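Local coordinates for protein EmrA (Aquifex aeolicus, PDB 4TKO) that serves as the periplasmic adaptor of a major facilitator superfamily multidrug efflux pump, and probably takes part in exporting xenobiotics across the cell envelope, at residues Y7-A12 with E343-R348; A12-A17 with E259-E264; S255-V260 with P323-I328; L280-D285 with V338-E343. All blocks are in the same frame, centred on the assembly; numbering follows the deposited sequence.

In the fold
Four contacts describe one β-barrel domain, of the AaeA-like kind, at the end of the molecule remote from the tip of its helical hairpin. Strand 7-24 is common to interactions 1 and 2: the first pairs its start with the strand 342-347, the second its next residues with the strand 256-263, the two centres lying about 10 Å apart. Interaction 3 continues the sheet from 256-263 to 321-330, its centre about 7 Å from that of interaction 2. Side chains of V260, V344 and I326 meet inside. Interaction 4, centred about 14 Å from interaction 1, packs a turn against the run into 342-347; the side chains of D281 and E343 each lie about 4 Å from bound magnesium.

Interaction 1. Residues Y7-A12 with E343-R348; sequences YAITNA and EVEIRR
The Y7 ring lies between two side chains of the opposing strand: E345 OE1 is over one face, 4.0 Å above the ring plane, and R347 CD is over the opposite face, both displaced toward the rim. Y7 and E345 cross at about a right angle, with the carboxylate plane tilted 49° to the ring. A second flat group, the R348 guanidinium, lays one face over the backbone, with A8 N 3.6 Å above its plane. It gets there because the chain is extended from CG to NE and runs back past the strand end, where NH1 and NH2 make weak hydrogen bonds to I5 O and K266 O. The strands that carry these groups are antiparallel. A8 and I346 exchange two backbone hydrogen bonds, of which I346 N to A8 O is the straighter, at 164°, and T10 and V344 exchange two more. I9 runs alongside E345, and its CD1 meets E343 OE2 at 3.7 Å. At the far end T10 OG1, anti to its own backbone N, accepts from A12 N at 2.9 Å, an ST turn that follows the strand. The residues A8, T10, V344 and I346 share the buried face, whereas Y7, I9, E345 and R347 line the other. There the E343 and E345 carboxylates converge on I9 CD1; magnesium near E343 may partly offset their repulsion and probably favours the ionised forms.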
# COMPACT_ATOMS: atom_id res chain seq x y z
N TYR A 7 -16.77 -19.69 -63.47
CA TYR A 7 -16.75 -18.66 -62.43
C TYR A 7 -17.98 -17.76 -62.39
O TYR A 7 -18.34 -17.10 -63.37
CB TYR A 7 -15.51 -17.77 -62.59
CG TYR A 7 -14.23 -18.46 -62.18
CD1 TYR A 7 -13.84 -18.52 -60.85
CD2 TYR A 7 -13.41 -19.07 -63.13
CE1 TYR A 7 -12.68 -19.15 -60.47
CE2 TYR A 7 -12.25 -19.71 -62.76
CZ TYR A 7 -11.89 -19.74 -61.43
OH TYR A 7 -10.73 -20.37 -61.04
N ALA A 8 -18.62 -17.73 -61.21
CA ALA A 8 -19.60 -16.70 -60.92
C ALA A 8 -18.84 -15.43 -60.62
O ALA A 8 -17.98 -15.40 -59.75
CB ALA A 8 -20.48 -17.08 -59.75
N ILE A 9 -19.10 -14.39 -61.40
CA ILE A 9 -18.46 -13.11 -61.21
C ILE A 9 -19.51 -12.10 -60.75
O ILE A 9 -20.64 -12.11 -61.22
CB ILE A 9 -17.79 -12.62 -62.51
CG1 ILE A 9 -16.99 -11.35 -62.27
CG2 ILE A 9 -18.85 -12.33 -63.56
CD1 ILE A 9 -16.08 -10.99 -63.42
N THR A 10 -19.14 -11.23 -59.81
CA THR A 10 -20.03 -10.17 -59.37
C THR A 10 -19.24 -8.95 -58.90
O THR A 10 -18.09 -9.06 -58.50
CB THR A 10 -20.95 -10.62 -58.23
OG1 THR A 10 -21.53 -9.47 -57.61
CG2 THR A 10 -20.17 -11.38 -57.18
N ASN A 11 -19.88 -7.78 -58.95
CA ASN A 11 -19.24 -6.55 -58.50
C ASN A 11 -19.94 -5.99 -57.24
O ASN A 11 -19.62 -4.90 -56.75
CB ASN A 11 -19.23 -5.51 -59.63
CG ASN A 11 -20.62 -5.19 -60.15
OD1 ASN A 11 -21.57 -5.95 -59.93
ND2 ASN A 11 -20.74 -4.05 -60.85
N ALA A 12 -20.86 -6.78 -56.70
CA ALA A 12 -21.54 -6.44 -55.47
C ALA A 12 -20.77 -7.03 -54.29
O ALA A 12 -21.18 -8.06 -53.70
CB ALA A 12 -22.99 -6.96 -55.50
N GLU A 343 -14.40 -6.59 -57.18
CA GLU A 343 -14.94 -7.60 -58.08
C GLU A 343 -14.59 -8.94 -57.50
O GLU A 343 -13.52 -9.09 -56.91
CB GLU A 343 -14.35 -7.44 -59.47
CG GLU A 343 -15.04 -8.22 -60.55
CD GLU A 343 -14.64 -7.74 -61.94
OE1 GLU A 343 -15.27 -6.78 -62.43
OE2 GLU A 343 -13.69 -8.31 -62.53
N VAL A 344 -15.49 -9.91 -57.65
CA VAL A 344 -15.27 -11.22 -57.05
C VAL A 344 -15.65 -12.35 -57.98
O VAL A 344 -16.66 -12.28 -58.65
CB VAL A 344 -16.06 -11.38 -55.74
CG1 VAL A 344 -16.16 -12.85 -55.34
CG2 VAL A 344 -15.38 -10.62 -54.65
N GLU A 345 -14.81 -13.38 -58.01
CA GLU A 345 -15.07 -14.55 -58.85
C GLU A 345 -15.15 -15.78 -57.98
O GLU A 345 -14.22 -16.08 -57.23
CB GLU A 345 -13.99 -14.71 -59.91
CG GLU A 345 -13.96 -13.57 -60.93
CD GLU A 345 -13.00 -13.81 -62.09
OE1 GLU A 345 -12.40 -14.90 -62.12
OE2 GLU A 345 -12.85 -12.92 -62.95
N ILE A 346 -16.27 -16.50 -58.05
CA ILE A 346 -16.37 -17.74 -57.27
C ILE A 346 -16.39 -18.96 -58.19
O ILE A 346 -16.99 -18.94 -59.26
CB ILE A 346 -17.62 -17.75 -56.38
CG1 ILE A 346 -17.77 -16.42 -55.66
CG2 ILE A 346 -17.51 -18.86 -55.36
CD1 ILE A 346 -18.98 -16.38 -54.73
N ARG A 347 -15.76 -20.01 -57.73
CA ARG A 347 -15.64 -21.21 -58.50
C ARG A 347 -16.85 -22.12 -58.41
O ARG A 347 -17.23 -22.58 -57.36
CB ARG A 347 -14.39 -21.95 -58.06
CG ARG A 347 -14.16 -23.26 -58.75
CD ARG A 347 -14.09 -23.12 -60.26
NE ARG A 347 -12.88 -23.71 -60.77
CZ ARG A 347 -12.83 -24.60 -61.75
NH1 ARG A 347 -13.93 -25.00 -62.33
NH2 ARG A 347 -11.66 -25.07 -62.13
N ARG A 348 -17.47 -22.38 -59.56
CA ARG A 348 -18.57 -23.33 -59.64
C ARG A 348 -18.07 -24.78 -59.61
O ARG A 348 -16.88 -25.03 -59.75
CB ARG A 348 -19.39 -23.08 -60.91
CG ARG A 348 -20.16 -21.79 -60.89
CD ARG A 348 -21.15 -21.77 -62.03
NE ARG A 348 -22.00 -20.59 -62.02
CZ ARG A 348 -21.78 -19.52 -62.78
NH1 ARG A 348 -20.74 -19.50 -63.61
NH2 ARG A 348 -22.60 -18.47 -62.72

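Interaction 2. Residues A12-A17 with E259-E264; sequences AVFVKA and EVLLEE
E259 and K16 run side by side and point the same way, while the F14 ring crosses E259 obliquely, its plane turned 73° from the carboxylate. E259 extends with CG anti to its backbone N, which brings OE2 beside the lysine's aliphatic part, 3.5 Å from K16 CD. The charged ends do not close on each other: K16 bends at its third torsion, leaving NZ 4.5 Å from E259 OE2, beyond a salt bridge though near enough for some electrostatic attraction. F14 has CG beside its backbone N and presents its ring edge to the carbonyl oxygen of E259. Further along the ring, CE1 of F14 touches L261 CD1 at 4.1 Å, obliquely. The methyl of A12 lies against L261 CB at 3.9 Å. Backbone bonds hold these side chains in place: F14 N reaches E259 O at 2.7 Å in a nearly straight bond of 170°, E259 N returns one to F14 O, and L261 N donates to A12 O. On the other face V13 and V260, a non-hydrogen-bonded pair, bring V13 CB and V260 CG2 together beside V344. Strand 7-24 thus pairs with 342-347 at residues 7-10 and with 256-263 further on, at residues 12-14, consistent with the curled antiparallel β-barrel of adaptors related to AaeA.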
# COMPACT_ATOMS: atom_id res chain seq x y z
N ALA A 12 -20.86 -6.78 -56.70
CA ALA A 12 -21.54 -6.44 -55.47
C ALA A 12 -20.77 -7.03 -54.29
O ALA A 12 -21.18 -8.06 -53.70
CB ALA A 12 -22.99 -6.96 -55.50
N VAL A 13 -19.65 -6.39 -53.95
CA VAL A 13 -18.79 -6.93 -52.89
C VAL A 13 -18.55 -5.90 -51.78
O VAL A 13 -18.19 -4.74 -52.03
CB VAL A 13 -17.42 -7.44 -53.47
CG1 VAL A 13 -17.38 -7.36 -55.00
CG2 VAL A 13 -16.25 -6.68 -52.87
N PHE A 14 -18.75 -6.33 -50.54
CA PHE A 14 -18.52 -5.45 -49.40
C PHE A 14 -17.58 -6.11 -48.43
O PHE A 14 -17.85 -7.22 -47.97
CB PHE A 14 -19.83 -5.11 -48.69
CG PHE A 14 -20.89 -4.64 -49.62
CD1 PHE A 14 -21.67 -5.57 -50.32
CD2 PHE A 14 -21.09 -3.29 -49.85
CE1 PHE A 14 -22.63 -5.14 -51.21
CE2 PHE A 14 -22.04 -2.86 -50.72
CZ PHE A 14 -22.82 -3.79 -51.40
N VAL A 15 -16.48 -5.42 -48.13
CA VAL A 15 -15.61 -5.87 -47.05
C VAL A 15 -16.30 -5.56 -45.71
O VAL A 15 -16.65 -4.41 -45.39
CB VAL A 15 -14.21 -5.20 -47.15
CG1 VAL A 15 -13.35 -5.59 -45.99
CG2 VAL A 15 -13.52 -5.60 -48.44
N LYS A 16 -16.50 -6.60 -44.91
CA LYS A 16 -17.18 -6.45 -43.63
C LYS A 16 -16.35 -6.99 -42.47
O LYS A 16 -15.37 -7.71 -42.68
CB LYS A 16 -18.55 -7.13 -43.67
CG LYS A 16 -19.45 -6.63 -44.78
CD LYS A 16 -20.92 -6.81 -44.45
CE LYS A 16 -21.35 -5.91 -43.30
NZ LYS A 16 -22.80 -6.05 -42.99
N ALA A 17 -16.75 -6.64 -41.26
CA ALA A 17 -16.04 -7.07 -40.06
C ALA A 17 -17.00 -7.70 -39.05
O ALA A 17 -17.93 -7.05 -38.58
CB ALA A 17 -15.31 -5.89 -39.43
N GLU A 259 -18.27 -9.90 -48.19
CA GLU A 259 -19.67 -10.26 -48.36
C GLU A 259 -20.06 -9.94 -49.79
O GLU A 259 -19.87 -8.82 -50.28
CB GLU A 259 -20.56 -9.52 -47.38
CG GLU A 259 -22.04 -9.94 -47.44
CD GLU A 259 -23.00 -8.84 -46.97
OE1 GLU A 259 -24.02 -9.18 -46.33
OE2 GLU A 259 -22.76 -7.64 -47.25
N VAL A 260 -20.60 -10.94 -50.44
CA VAL A 260 -20.96 -10.82 -51.84
C VAL A 260 -22.46 -11.01 -51.98
O VAL A 260 -23.02 -11.95 -51.41
CB VAL A 260 -20.18 -11.83 -52.69
CG1 VAL A 260 -20.64 -11.81 -54.11
CG2 VAL A 260 -18.70 -11.51 -52.61
N LEU A 261 -23.11 -10.09 -52.69
CA LEU A 261 -24.54 -10.23 -53.00
C LEU A 261 -24.70 -10.81 -54.39
O LEU A 261 -24.54 -10.11 -55.39
CB LEU A 261 -25.26 -8.88 -52.91
CG LEU A 261 -25.28 -8.40 -51.47
CD1 LEU A 261 -26.21 -7.23 -51.32
CD2 LEU A 261 -25.69 -9.55 -50.55
N LEU A 262 -25.01 -12.10 -54.45
CA LEU A 262 -25.01 -12.81 -55.72
C LEU A 262 -26.41 -13.00 -56.30
O LEU A 262 -27.31 -13.48 -55.60
CB LEU A 262 -24.33 -14.18 -55.54
CG LEU A 262 -23.68 -14.76 -56.79
CD1 LEU A 262 -23.24 -13.65 -57.73
CD2 LEU A 262 -22.49 -15.60 -56.38
N GLU A 263 -26.59 -12.64 -57.57
CA GLU A 263 -27.85 -12.91 -58.27
C GLU A 263 -28.15 -14.41 -58.18
O GLU A 263 -27.24 -15.23 -58.29
CB GLU A 263 -27.77 -12.45 -59.73
CG GLU A 263 -26.95 -11.17 -59.91
CD GLU A 263 -27.14 -10.51 -61.27
OE1 GLU A 263 -27.82 -11.11 -62.14
OE2 GLU A 263 -26.61 -9.39 -61.49
N GLU A 264 -29.41 -14.76 -57.92
CA GLU A 264 -29.74 -16.16 -57.64
C GLU A 264 -29.47 -17.03 -58.85
O GLU A 264 -29.13 -18.21 -58.73
CB GLU A 264 -31.20 -16.31 -57.22
CG GLU A 264 -31.59 -17.75 -56.87
CD GLU A 264 -33.07 -17.89 -56.53
OE1 GLU A 264 -33.69 -16.90 -56.08
OE2 GLU A 264 -33.60 -19.01 -56.73

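Interaction 3. Residues S255-V260 with P323-I328; sequences SFYVEV and PVKIKI
K325 NZ has three partners: a salt bridge to D18, a cation-π contact with the Y257 ring, and a long, weak ion pair with E293. The ammonium stands 4.8 Å from the Y257 ring centroid and only 6° off the normal, hence almost squarely over the face. The lysine is extended throughout, with CG anti to the backbone N, and crosses the ring at about a right angle. Its CE makes a CH-π contact 3.7 Å from the Y257 centroid, and CG lies against CD2 of the ring. Y257 meets it by taking the crowded first torsion (chi1 64°), with CG between backbone N and carbonyl carbon, and S255 O sits in plane at the ring's edge. Both residues belong to neighbouring antiparallel strands in the AaeA-like β-barrel, where 256-263 lies between 7-24 and 321-330. Two hydrogen-bonded pairs set the register. V258 and I326 exchange bonds, as do V260 and V324, whose V324 N to V260 O bond measures 2.6 Å at 168°. On the face away from the lysine, V260 CG2 touches I326 CD1 at 3.4 Å, and V344 covers both. V258 CB opposes I326 CB at 4.3 Å. Beyond the last bonded pair, I328 CD1 packs beside F256 O and approaches F256 CB, with L336 touching both side chains.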
# COMPACT_ATOMS: atom_id res chain seq x y z
N SER A 255 -10.75 -10.65 -38.29
CA SER A 255 -12.22 -10.58 -38.29
C SER A 255 -12.78 -10.36 -39.69
O SER A 255 -13.91 -10.75 -39.97
CB SER A 255 -12.71 -9.46 -37.37
OG SER A 255 -12.41 -9.75 -36.03
N PHE A 256 -12.00 -9.72 -40.55
CA PHE A 256 -12.45 -9.37 -41.89
C PHE A 256 -12.90 -10.55 -42.77
O PHE A 256 -12.28 -11.64 -42.81
CB PHE A 256 -11.35 -8.63 -42.63
CG PHE A 256 -11.13 -7.23 -42.16
CD1 PHE A 256 -12.16 -6.29 -42.20
CD2 PHE A 256 -9.87 -6.82 -41.72
CE1 PHE A 256 -11.95 -4.97 -41.79
CE2 PHE A 256 -9.66 -5.50 -41.33
CZ PHE A 256 -10.70 -4.58 -41.36
N TYR A 257 -13.99 -10.31 -43.49
CA TYR A 257 -14.45 -11.20 -44.54
C TYR A 257 -15.05 -10.37 -45.66
O TYR A 257 -15.27 -9.16 -45.51
CB TYR A 257 -15.46 -12.22 -44.04
CG TYR A 257 -16.75 -11.61 -43.55
CD1 TYR A 257 -16.80 -10.97 -42.32
CD2 TYR A 257 -17.93 -11.69 -44.29
CE1 TYR A 257 -17.96 -10.43 -41.85
CE2 TYR A 257 -19.11 -11.13 -43.82
CZ TYR A 257 -19.11 -10.50 -42.59
OH TYR A 257 -20.26 -9.94 -42.08
N VAL A 258 -15.30 -11.02 -46.78
CA VAL A 258 -15.94 -10.33 -47.89
C VAL A 258 -17.35 -10.84 -48.00
O VAL A 258 -17.60 -12.05 -47.85
CB VAL A 258 -15.19 -10.54 -49.20
CG1 VAL A 258 -15.98 -9.96 -50.36
CG2 VAL A 258 -13.81 -9.90 -49.10
N GLU A 259 -18.27 -9.90 -48.19
CA GLU A 259 -19.67 -10.26 -48.36
C GLU A 259 -20.06 -9.94 -49.79
O GLU A 259 -19.87 -8.82 -50.28
CB GLU A 259 -20.56 -9.52 -47.38
CG GLU A 259 -22.04 -9.94 -47.44
CD GLU A 259 -23.00 -8.84 -46.97
OE1 GLU A 259 -24.02 -9.18 -46.33
OE2 GLU A 259 -22.76 -7.64 -47.25
N VAL A 260 -20.60 -10.94 -50.44
CA VAL A 260 -20.96 -10.82 -51.84
C VAL A 260 -22.46 -11.01 -51.98
O VAL A 260 -23.02 -11.95 -51.41
CB VAL A 260 -20.18 -11.83 -52.69
CG1 VAL A 260 -20.64 -11.81 -54.11
CG2 VAL A 260 -18.70 -11.51 -52.61
N PRO A 323 -26.95 -13.08 -50.39
CA PRO A 323 -25.72 -12.83 -49.65
C PRO A 323 -24.87 -14.09 -49.49
O PRO A 323 -25.33 -15.12 -48.97
CB PRO A 323 -26.21 -12.33 -48.28
CG PRO A 323 -27.61 -12.00 -48.46
CD PRO A 323 -28.13 -12.90 -49.53
N VAL A 324 -23.63 -13.99 -49.94
CA VAL A 324 -22.68 -15.08 -49.77
C VAL A 324 -21.47 -14.56 -49.02
O VAL A 324 -20.92 -13.51 -49.35
CB VAL A 324 -22.23 -15.70 -51.11
CG1 VAL A 324 -21.37 -16.92 -50.86
CG2 VAL A 324 -23.44 -16.07 -51.94
N LYS A 325 -21.09 -15.30 -47.98
CA LYS A 325 -19.99 -14.92 -47.11
C LYS A 325 -18.72 -15.62 -47.54
O LYS A 325 -18.70 -16.85 -47.71
CB LYS A 325 -20.33 -15.25 -45.65
CG LYS A 325 -19.43 -14.56 -44.65
CD LYS A 325 -19.61 -15.12 -43.25
CE LYS A 325 -18.50 -14.64 -42.30
NZ LYS A 325 -18.56 -15.34 -40.98
N ILE A 326 -17.65 -14.85 -47.70
CA ILE A 326 -16.36 -15.41 -48.08
C ILE A 326 -15.27 -15.23 -47.02
O ILE A 326 -14.96 -14.10 -46.63
CB ILE A 326 -15.91 -14.76 -49.38
CG1 ILE A 326 -16.88 -15.13 -50.50
CG2 ILE A 326 -14.46 -15.15 -49.70
CD1 ILE A 326 -16.80 -14.19 -51.65
N LYS A 327 -14.71 -16.34 -46.55
CA LYS A 327 -13.55 -16.30 -45.64
C LYS A 327 -12.24 -16.11 -46.40
O LYS A 327 -11.99 -16.78 -47.41
CB LYS A 327 -13.46 -17.59 -44.82
CG LYS A 327 -12.10 -17.77 -44.16
CD LYS A 327 -12.13 -18.64 -42.90
CE LYS A 327 -12.07 -20.13 -43.21
NZ LYS A 327 -11.80 -20.94 -41.98
N ILE A 328 -11.42 -15.18 -45.92
CA ILE A 328 -10.16 -14.85 -46.59
C ILE A 328 -9.04 -15.80 -46.21
O ILE A 328 -8.88 -16.15 -45.04
CB ILE A 328 -9.72 -13.45 -46.26
CG1 ILE A 328 -10.92 -12.51 -46.37
CG2 ILE A 328 -8.55 -13.04 -47.14
CD1 ILE A 328 -10.59 -11.06 -46.11

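Interaction 4. Residues L280-D285 with V338-E343; sequences LDAYPD and VGMGGE
The close-packed part of this contact is the end of M340, which packs against the turn formed by L280 to Y283. Its CE methyl meets L280 CD1 at 3.4 Å, the two side chains crossing at about a right angle. The sulfur is bordered by A282 CB and by Y283 CE2, the latter at 3.9 Å. With SD 5.0 Å from the Y283 ring centroid and 59° off the normal, this is a Met-aromatic contact of oblique approach. The ring itself is steadied within the turn by A282 CB over the centre of one face and beyond it by a hydrogen bond from its OH group to L335 O. The turn is type I, closed by Y283 N on L280 O at 2.9 Å. One bond ties it to the other segment: D281 N donates to G341 O at 3.2 Å, in the carbonyl plane and on a lone pair. G342, which has no side chain and a positive phi of 156° that glycine tolerates, allows its CA within 4.1 Å of L280 CA. In contrast, the D281 side is loose and exposed. The D281 carboxylate passes beside G342, OD1 standing 3.7 Å from G342 CA. That side chain lies about 4 Å from a bound magnesium ion, too far by that measure to imply direct ligation, yet the cation would probably favour ionised D281 and offset the negative charge that E343 adds nearby.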
# COMPACT_ATOMS: atom_id res chain seq x y z
N LEU A 280 -10.03 -5.81 -54.95
CA LEU A 280 -10.56 -4.56 -54.43
C LEU A 280 -10.02 -3.37 -55.22
O LEU A 280 -8.84 -3.31 -55.55
CB LEU A 280 -10.20 -4.42 -52.93
CG LEU A 280 -10.65 -5.66 -52.14
CD1 LEU A 280 -10.01 -5.74 -50.77
CD2 LEU A 280 -12.15 -5.69 -52.04
N ASP A 281 -10.87 -2.41 -55.50
CA ASP A 281 -10.44 -1.26 -56.27
C ASP A 281 -9.29 -0.53 -55.59
O ASP A 281 -8.42 0.03 -56.26
CB ASP A 281 -11.62 -0.33 -56.49
CG ASP A 281 -12.80 -1.06 -57.12
OD1 ASP A 281 -12.59 -1.91 -58.02
OD2 ASP A 281 -13.95 -0.79 -56.70
N ALA A 282 -9.28 -0.54 -54.27
CA ALA A 282 -8.22 0.14 -53.52
C ALA A 282 -6.86 -0.50 -53.77
O ALA A 282 -5.83 0.17 -53.69
CB ALA A 282 -8.53 0.14 -52.05
N TYR A 283 -6.84 -1.79 -54.07
CA TYR A 283 -5.56 -2.48 -54.22
C TYR A 283 -5.48 -3.30 -55.50
O TYR A 283 -5.72 -4.50 -55.51
CB TYR A 283 -5.30 -3.36 -53.00
CG TYR A 283 -5.35 -2.59 -51.70
CD1 TYR A 283 -4.48 -1.53 -51.46
CD2 TYR A 283 -6.29 -2.92 -50.71
CE1 TYR A 283 -4.53 -0.82 -50.27
CE2 TYR A 283 -6.34 -2.23 -49.52
CZ TYR A 283 -5.46 -1.18 -49.30
OH TYR A 283 -5.52 -0.48 -48.11
N PRO A 284 -5.14 -2.63 -56.60
CA PRO A 284 -5.00 -3.17 -57.96
C PRO A 284 -3.98 -4.29 -58.07
O PRO A 284 -4.17 -5.20 -58.88
CB PRO A 284 -4.54 -1.96 -58.77
CG PRO A 284 -5.14 -0.81 -58.05
CD PRO A 284 -5.04 -1.16 -56.59
N ASP A 285 -2.92 -4.24 -57.27
CA ASP A 285 -1.82 -5.18 -57.41
C ASP A 285 -1.94 -6.34 -56.43
O ASP A 285 -0.99 -7.09 -56.24
CB ASP A 285 -0.48 -4.48 -57.21
CG ASP A 285 -0.42 -3.11 -57.90
OD1 ASP A 285 -0.81 -3.02 -59.07
OD2 ASP A 285 0.00 -2.13 -57.26
N VAL A 338 -13.37 -1.66 -43.66
CA VAL A 338 -14.80 -1.94 -43.83
C VAL A 338 -15.39 -1.07 -44.93
O VAL A 338 -15.16 0.13 -44.94
CB VAL A 338 -15.63 -1.70 -42.54
CG1 VAL A 338 -17.10 -1.65 -42.87
CG2 VAL A 338 -15.38 -2.77 -41.49
N GLY A 339 -16.13 -1.67 -45.86
CA GLY A 339 -16.80 -0.89 -46.88
C GLY A 339 -16.18 -0.94 -48.26
O GLY A 339 -16.76 -0.45 -49.25
N MET A 340 -14.99 -1.52 -48.35
CA MET A 340 -14.29 -1.61 -49.63
C MET A 340 -15.05 -2.48 -50.62
O MET A 340 -15.60 -3.52 -50.25
CB MET A 340 -12.88 -2.16 -49.42
CG MET A 340 -11.85 -1.11 -49.03
SD MET A 340 -10.19 -1.78 -48.88
CE MET A 340 -10.54 -3.44 -48.31
N GLY A 341 -15.08 -2.05 -51.87
CA GLY A 341 -15.69 -2.82 -52.94
C GLY A 341 -14.68 -3.29 -53.97
O GLY A 341 -13.47 -3.13 -53.82
N GLY A 342 -15.20 -3.88 -55.04
CA GLY A 342 -14.36 -4.44 -56.07
C GLY A 342 -15.10 -5.51 -56.84
O GLY A 342 -16.28 -5.37 -57.11
N GLU A 343 -14.40 -6.59 -57.18
CA GLU A 343 -14.94 -7.60 -58.08
C GLU A 343 -14.59 -8.94 -57.50
O GLU A 343 -13.52 -9.09 -56.91
CB GLU A 343 -14.35 -7.44 -59.47
CG GLU A 343 -15.04 -8.22 -60.55
CD GLU A 343 -14.64 -7.74 -61.94
OE1 GLU A 343 -15.27 -6.78 -62.43
OE2 GLU A 343 -13.69 -8.31 -62.53